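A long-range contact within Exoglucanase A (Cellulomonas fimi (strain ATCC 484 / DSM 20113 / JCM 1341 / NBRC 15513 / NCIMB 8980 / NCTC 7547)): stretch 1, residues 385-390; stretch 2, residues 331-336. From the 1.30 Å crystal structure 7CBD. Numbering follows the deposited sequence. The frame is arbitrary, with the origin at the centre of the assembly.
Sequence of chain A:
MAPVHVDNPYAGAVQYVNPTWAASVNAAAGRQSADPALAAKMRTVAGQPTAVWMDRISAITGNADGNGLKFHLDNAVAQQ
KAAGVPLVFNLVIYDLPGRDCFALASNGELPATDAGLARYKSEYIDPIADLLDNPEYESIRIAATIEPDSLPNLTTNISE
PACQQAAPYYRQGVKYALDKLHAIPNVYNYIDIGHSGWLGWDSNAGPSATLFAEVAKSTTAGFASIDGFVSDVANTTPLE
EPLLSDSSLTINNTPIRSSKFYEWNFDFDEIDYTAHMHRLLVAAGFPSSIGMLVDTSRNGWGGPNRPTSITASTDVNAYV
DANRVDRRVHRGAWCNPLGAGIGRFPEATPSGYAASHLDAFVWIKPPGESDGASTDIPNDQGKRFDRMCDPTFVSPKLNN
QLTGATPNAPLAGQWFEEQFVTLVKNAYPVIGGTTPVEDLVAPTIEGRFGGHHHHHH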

ATOM      1  N   PHE A 385      -4.999 -10.809  17.442  1.00 13.85           N
ATOM      2  CA  PHE A 385      -3.644 -10.333  17.686  1.00 13.40           C
ATOM      3  C   PHE A 385      -2.656 -11.065  16.785  1.00 12.52           C
ATOM      4  O   PHE A 385      -2.637 -12.299  16.747  1.00 14.66           O
ATOM      5  CB  PHE A 385      -3.287 -10.598  19.150  1.00 13.83           C
ATOM      6  CG  PHE A 385      -1.896 -10.166  19.541  1.00 14.14           C
ATOM      7  CD1 PHE A 385      -1.380  -8.954  19.119  1.00 13.53           C
ATOM      8  CD2 PHE A 385      -1.119 -10.968  20.367  1.00 14.57           C
ATOM      9  CE1 PHE A 385      -0.106  -8.559  19.497  1.00 14.25           C
ATOM     10  CE2 PHE A 385       0.153 -10.575  20.752  1.00 13.95           C
ATOM     11  CZ  PHE A 385       0.658  -9.369  20.318  1.00 14.07           C
ATOM     12  N   ASP A 386      -1.829 -10.305  16.072  1.00  9.69           N
ATOM     13  CA  ASP A 386      -0.782 -10.852  15.218  1.00  9.11           C
ATOM     14  C   ASP A 386       0.563 -10.467  15.817  1.00  8.70           C
ATOM     15  O   ASP A 386       0.866  -9.277  15.949  1.00  9.58           O
ATOM     16  CB  ASP A 386      -0.907 -10.286  13.802  1.00 10.46           C
ATOM     17  CG  ASP A 386      -0.040 -11.023  12.781  1.00 12.97           C
ATOM     18  OD1 ASP A 386       1.094 -11.442  13.102  1.00 12.52           O
ATOM     19  OD2 ASP A 386      -0.505 -11.179  11.637  1.00 16.33           O
ATOM     20  N   ARG A 387       1.371 -11.469  16.163  1.00  8.69           N
ATOM     21  CA  ARG A 387       2.644 -11.195  16.817  1.00  8.52           C
ATOM     22  C   ARG A 387       3.642 -10.480  15.917  1.00  7.38           C
ATOM     23  O   ARG A 387       4.645  -9.969  16.424  1.00  7.96           O
ATOM     24  CB  ARG A 387       3.232 -12.473  17.411  1.00 10.61           C
ATOM     25  CG  ARG A 387       2.411 -13.025  18.560  1.00 11.37           C
ATOM     26  CD  ARG A 387       3.242 -13.872  19.502  1.00 12.69           C
ATOM     27  NE  ARG A 387       4.135 -13.047  20.313  1.00 12.19           N
ATOM     28  CZ  ARG A 387       5.136 -13.515  21.053  1.00 12.25           C
ATOM     29  NH1 ARG A 387       5.888 -12.675  21.748  1.00 11.71           N
ATOM     30  NH2 ARG A 387       5.393 -14.817  21.086  1.00 13.28           N
ATOM     31  N   MET A 388       3.389 -10.392  14.609  1.00  7.88           N
ATOM     32  CA  MET A 388       4.247  -9.545  13.786  1.00  7.10           C
ATOM     33  C   MET A 388       4.135  -8.071  14.164  1.00  6.20           C
ATOM     34  O   MET A 388       5.005  -7.274  13.787  1.00  7.07           O
ATOM     35  CB  MET A 388       3.960  -9.768  12.306  1.00  8.51           C
ATOM     36  CG  MET A 388       4.444 -11.131  11.823  1.00 10.38           C
ATOM     37  SD  MET A 388       6.235 -11.319  11.929  1.00 12.64           S
ATOM     38  CE  MET A 388       6.767 -10.289  10.564  1.00 12.26           C
ATOM     39  N   CYS A 389       3.096  -7.699  14.912  1.00  5.77           N
ATOM     40  CA  CYS A 389       2.905  -6.350  15.429  1.00  6.60           C
ATOM     41  C   CYS A 389       3.423  -6.204  16.852  1.00  6.73           C
ATOM     42  O   CYS A 389       3.281  -5.131  17.449  1.00  7.31           O
ATOM     43  CB  CYS A 389       1.415  -6.009  15.402  1.00  6.94           C
ATOM     44  SG  CYS A 389       0.674  -6.110  13.775  1.00  8.03           S
ATOM     45  N   ASP A 390       4.013  -7.267  17.400  1.00  6.70           N
ATOM     46  CA  ASP A 390       4.388  -7.368  18.803  1.00  6.78           C
ATOM     47  C   ASP A 390       5.856  -6.999  18.972  1.00  6.31           C
ATOM     48  O   ASP A 390       6.730  -7.717  18.451  1.00  6.30           O
ATOM     49  CB  ASP A 390       4.159  -8.822  19.208  1.00  6.55           C
ATOM     50  CG  ASP A 390       4.479  -9.128  20.661  1.00  7.74           C
ATOM     51  OD1 ASP A 390       4.992  -8.271  21.417  1.00  8.06           O
ATOM     52  OD2 ASP A 390       4.221 -10.289  21.037  1.00  9.29           O
TER
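Stretch 2, residues 331-336: RGAWCN

Stretch 2 has no regular helix or strand, and it lies against a short 3-10 segment, 387-389, of stretch 1. That segment is held by backbone hydrogen bonds from Cys389 N to Asp386 O and from Asp390 N to Arg387 O, both 2.9 Å, while Asp386 OD1 accepts from Met388 N at 2.9 Å. The closest CA atoms across the stretches are Cys389 CA and Cys335 CA, 5.0 Å apart. Earlier in stretch 2, Gly332 and Trp334 lie against Met388; no strand-like pairing is present.

The covalent tie is a disulfide, Cys389 SG to Cys335 SG at 2.0 Å with chi3 of 97°. Its halves differ: Cys389 is m and its CA-to-CB bond points sideways, whereas Cys335 is t and points toward stretch 1.

Apolar packing centres on Trp334. Its CA-to-CB bond points sideways, but the end of the side chain, with chi1 at 63° (p), comes nearer to stretch 1. Met388 CB lies 3.9 Å from Trp334 CE2, and Cys389 SG lies 3.9 Å from Trp334 CH2. Cys389 SG is 4.7 Å from the centroid of the Trp334 six-membered ring and 40° off its normal, an oblique approach.

A separate group consists of close contacts between carbon and oxygen. Asp386 OD2 meets the ring edge, 3.5 Å from Trp334 CZ2. Cys335 CB packs 3.4 Å from Met388 O, and Met388 CE reaches within 3.7 Å of Gly332 O.

No direct hydrogen bond crosses the interface; waters supply the polar links. Water 1 accepts a weak bond from Trp334 NE1 and donates to Asp386 OD2, each 3.0 Å. Water 2 accepts from Cys335 N at 3.0 Å and donates to Met388 O at 2.8 Å. Water 3 joins Asn336 ND2 to Cys389 O, 2.9 Å from each. Together the two stretches bury 293 Å².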

ATOM      1  N   ARG A 331      13.436  -6.883   6.007  1.00  6.01           N
ATOM      2  CA  ARG A 331      12.503  -6.377   5.009  1.00  6.00           C
ATOM      3  C   ARG A 331      11.130  -7.034   5.078  1.00  6.31           C
ATOM      4  O   ARG A 331      10.211  -6.575   4.388  1.00  6.77           O
ATOM      5  CB  ARG A 331      13.094  -6.554   3.613  1.00  6.96           C
ATOM      6  CG  ARG A 331      14.462  -5.921   3.440  1.00  7.26           C
ATOM      7  CD  ARG A 331      14.992  -6.097   2.039  1.00  6.56           C
ATOM      8  NE  ARG A 331      14.447  -5.076   1.150  1.00  6.44           N
ATOM      9  CZ  ARG A 331      14.338  -5.183  -0.172  1.00  5.91           C
ATOM     10  NH1 ARG A 331      13.893  -4.150  -0.874  1.00  5.88           N
ATOM     11  NH2 ARG A 331      14.678  -6.305  -0.795  1.00  6.66           N
ATOM     12  N   GLY A 332      10.978  -8.101   5.860  1.00  6.37           N
ATOM     13  CA  GLY A 332       9.698  -8.741   6.084  1.00  6.59           C
ATOM     14  C   GLY A 332       8.862  -8.115   7.176  1.00  6.53           C
ATOM     15  O   GLY A 332       7.769  -8.609   7.475  1.00  7.05           O
ATOM     16  N   ALA A 333       9.351  -7.041   7.798  1.00  6.10           N
ATOM     17  CA  ALA A 333       8.661  -6.419   8.926  1.00  6.77           C
ATOM     18  C   ALA A 333       7.580  -5.497   8.376  1.00  7.05           C
ATOM     19  O   ALA A 333       7.842  -4.349   7.992  1.00  7.72           O
ATOM     20  CB  ALA A 333       9.653  -5.685   9.822  1.00  8.11           C
ATOM     21  N   TRP A 334       6.352  -6.002   8.332  1.00  7.28           N
ATOM     22  CA  TRP A 334       5.253  -5.282   7.705  1.00  8.07           C
ATOM     23  C   TRP A 334       4.398  -4.506   8.691  1.00  8.01           C
ATOM     24  O   TRP A 334       3.649  -3.622   8.263  1.00  9.81           O
ATOM     25  CB  TRP A 334       4.345  -6.234   6.903  1.00  9.31           C
ATOM     26  CG  TRP A 334       3.665  -7.271   7.750  1.00 10.66           C
ATOM     27  CD1 TRP A 334       4.084  -8.552   7.967  1.00 11.82           C
ATOM     28  CD2 TRP A 334       2.452  -7.111   8.507  1.00 12.09           C
ATOM     29  NE1 TRP A 334       3.208  -9.198   8.807  1.00 13.16           N
ATOM     30  CE2 TRP A 334       2.198  -8.337   9.149  1.00 13.32           C
ATOM     31  CE3 TRP A 334       1.550  -6.055   8.684  1.00 13.17           C
ATOM     32  CZ2 TRP A 334       1.086  -8.535   9.969  1.00 14.02           C
ATOM     33  CZ3 TRP A 334       0.451  -6.248   9.506  1.00 14.09           C
ATOM     34  CH2 TRP A 334       0.225  -7.484  10.132  1.00 14.39           C
ATOM     35  N   CYS A 335       4.477  -4.799   9.989  1.00  7.34           N
ATOM     36  CA  CYS A 335       3.527  -4.241  10.944  1.00  7.10           C
ATOM     37  C   CYS A 335       4.155  -3.108  11.749  1.00  6.28           C
ATOM     38  O   CYS A 335       4.984  -3.347  12.639  1.00  6.96           O
ATOM     39  CB  CYS A 335       2.932  -5.302  11.864  1.00  7.24           C
ATOM     40  SG  CYS A 335       1.563  -4.568  12.777  1.00  7.91           S
ATOM     41  N   ASN A 336       3.722  -1.878  11.461  1.00  6.85           N
ATOM     42  CA  ASN A 336       4.138  -0.681  12.184  1.00  6.75           C
ATOM     43  C   ASN A 336       5.641  -0.646  12.467  1.00  5.75           C
ATOM     44  O   ASN A 336       6.037  -0.394  13.613  1.00  6.33           O
ATOM     45  CB  ASN A 336       3.397  -0.593  13.522  1.00  7.81           C
ATOM     46  CG  ASN A 336       1.887  -0.582  13.368  1.00  7.55           C
ATOM     47  OD1 ASN A 336       1.337   0.083  12.485  1.00  7.26           O
ATOM     48  ND2 ASN A 336       1.200  -1.312  14.246  1.00  7.30           N
TER
HETATM   49  O   HOH W   1       1.670 -11.637   9.674  1.00 30.68           O
HETATM   50  O   HOH W   2       6.295  -6.707  11.370  1.00  8.02           O
HETATM   51  O   HOH W   3       2.925  -2.517  16.312  1.00  7.36           O